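Local coordinates for poly(ADP-ribose) glycohydrolase (Thermomonospora curvata, PDB 3SIG), which hydrolyses poly(ADP-ribose), probably releasing ADP-ribose, which it binds in a pocket of its macrodomain-type catalytic fold, at residues R42-R45 / P46-A50. Numbering follows the deposited sequence.
Sequences RLYR and PEKLA
Tyr-44 overlaps Leu-49 where strand 42-44 runs into helix 46-54: its CB meets Leu-49 CG at 3.7 Å, and Leu-49 CD2 comes obliquely to the ring, 3.9 Å from Tyr-44 CG. The two side chains cross at about a right angle. Lys-48 takes the ring edge instead, its CG lying in the ring plane 3.5 Å from Tyr-44 CD1. CG of Lys-48 stands anti to the backbone N (chi1 179°), which sets this methylene at the edge, and the chain then bends away at chi2 (55°). Arg-45 occupies the N-cap position, and its carbonyl oxygen starts the helical bonding: Leu-49 N reaches Arg-45 O at 3.3 Å in a nearly straight bond, while Lys-48 N makes a weak, bent one. Strand 42-44 borders the central mixed sheet of the macrodomain-type fold, pairing with strand 147-157, and Leu-147 of that strand and Ala-206 of helix 189-209 also touch Leu-49. Cutting Leu-49 back to an alanine would remove CG and both methyls and would probably open a gap beside Tyr-44 CB and CG. On the exposed side, the Glu-47 carboxylate folds back beside the extended Arg-45 chain, OE1 lying 3.5 Å from Arg-45 CB; the opposite charges stay apart, with Arg-45 NE 5.1 Å from Glu-47 OE2.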
loop_
_atom_site.group_PDB
_atom_site.type_symbol
_atom_site.label_atom_id
_atom_site.label_comp_id
_atom_site.label_asym_id
_atom_site.label_seq_id
_atom_site.Cartn_x
_atom_site.Cartn_y
_atom_site.Cartn_z
ATOM N N ARG A 42 3.410 -11.866 6.964
ATOM C CA ARG A 42 4.824 -12.166 7.050
ATOM C C ARG A 42 5.653 -10.907 7.014
ATOM O O ARG A 42 5.406 -9.983 6.236
ATOM C CB ARG A 42 5.240 -13.097 5.905
ATOM C CG ARG A 42 4.697 -14.567 6.074
ATOM C CD ARG A 42 5.017 -15.215 7.456
ATOM N NE ARG A 42 4.496 -16.593 7.658
ATOM C CZ ARG A 42 3.351 -16.908 8.282
ATOM N NH1 ARG A 42 2.550 -15.966 8.770
ATOM N NH2 ARG A 42 2.987 -18.181 8.417
ATOM N N LEU A 43 6.665 -10.869 7.860
ATOM C CA LEU A 43 7.688 -9.839 7.802
ATOM C C LEU A 43 8.855 -10.322 6.961
ATOM O O LEU A 43 9.408 -11.375 7.245
ATOM C CB LEU A 43 8.152 -9.519 9.220
ATOM C CG LEU A 43 9.305 -8.514 9.309
ATOM C CD1 LEU A 43 8.969 -7.164 8.715
ATOM C CD2 LEU A 43 9.698 -8.366 10.762
ATOM N N TYR A 44 9.215 -9.566 5.948
ATOM C CA TYR A 44 10.422 -9.811 5.156
ATOM C C TYR A 44 11.503 -8.821 5.525
ATOM O O TYR A 44 11.299 -7.607 5.406
ATOM C CB TYR A 44 10.113 -9.596 3.684
ATOM C CG TYR A 44 9.440 -10.767 3.095
ATOM C CD1 TYR A 44 10.191 -11.824 2.620
ATOM C CD2 TYR A 44 8.069 -10.817 2.942
ATOM C CE1 TYR A 44 9.597 -12.922 2.082
ATOM C CE2 TYR A 44 7.446 -11.912 2.396
ATOM C CZ TYR A 44 8.232 -12.971 1.970
ATOM O OH TYR A 44 7.672 -14.092 1.423
ATOM N N ARG A 45 12.645 -9.335 5.979
ATOM C CA ARG A 45 13.822 -8.509 6.216
ATOM C C ARG A 45 14.474 -8.154 4.886
ATOM O O ARG A 45 14.323 -8.862 3.899
ATOM C CB ARG A 45 14.797 -9.235 7.153
ATOM C CG ARG A 45 14.207 -9.424 8.518
ATOM C CD ARG A 45 15.211 -9.934 9.566
ATOM N NE ARG A 45 14.543 -9.893 10.854
ATOM C CZ ARG A 45 13.838 -10.898 11.355
ATOM N NH1 ARG A 45 13.752 -12.038 10.682
ATOM N NH2 ARG A 45 13.243 -10.769 12.533
ATOM N N PRO A 46 15.279 -7.082 4.888
ATOM C CA PRO A 46 15.880 -6.602 3.648
ATOM C C PRO A 46 16.622 -7.678 2.882
ATOM O O PRO A 46 16.502 -7.740 1.661
ATOM C CB PRO A 46 16.803 -5.490 4.142
ATOM C CG PRO A 46 16.098 -4.934 5.287
ATOM C CD PRO A 46 15.491 -6.144 5.995
ATOM N N GLU A 47 17.350 -8.541 3.594
ATOM C CA GLU A 47 18.200 -9.515 2.936
ATOM C C GLU A 47 17.423 -10.693 2.360
ATOM O O GLU A 47 17.847 -11.299 1.387
ATOM C CB GLU A 47 19.298 -9.992 3.897
ATOM C CG GLU A 47 18.833 -10.897 4.990
ATOM C CD GLU A 47 18.299 -10.160 6.207
ATOM O OE1 GLU A 47 18.170 -8.919 6.149
ATOM O OE2 GLU A 47 18.079 -10.823 7.242
ATOM N N LYS A 48 16.244 -10.979 2.908
ATOM C CA LYS A 48 15.417 -12.016 2.333
ATOM C C LYS A 48 14.835 -11.544 0.991
ATOM O O LYS A 48 14.787 -12.286 0.008
ATOM C CB LYS A 48 14.289 -12.370 3.298
ATOM C CG LYS A 48 13.339 -13.430 2.796
ATOM C CD LYS A 48 14.026 -14.729 2.374
ATOM C CE LYS A 48 12.999 -15.759 1.862
ATOM N NZ LYS A 48 13.635 -17.049 1.415
ATOM N N LEU A 49 14.428 -10.275 0.939
ATOM C CA LEU A 49 13.952 -9.685 -0.305
ATOM C C LEU A 49 15.086 -9.628 -1.355
ATOM O O LEU A 49 14.866 -9.841 -2.543
ATOM C CB LEU A 49 13.389 -8.276 -0.025
ATOM C CG LEU A 49 12.175 -8.261 0.895
ATOM C CD1 LEU A 49 12.071 -6.934 1.565
ATOM C CD2 LEU A 49 10.934 -8.657 0.126
ATOM N N ALA A 50 16.304 -9.342 -0.896
ATOM C CA ALA A 50 17.460 -9.348 -1.790
ATOM C C ALA A 50 17.661 -10.737 -2.396
ATOM O O ALA A 50 17.977 -10.866 -3.572
ATOM C CB ALA A 50 18.727 -8.877 -1.052
#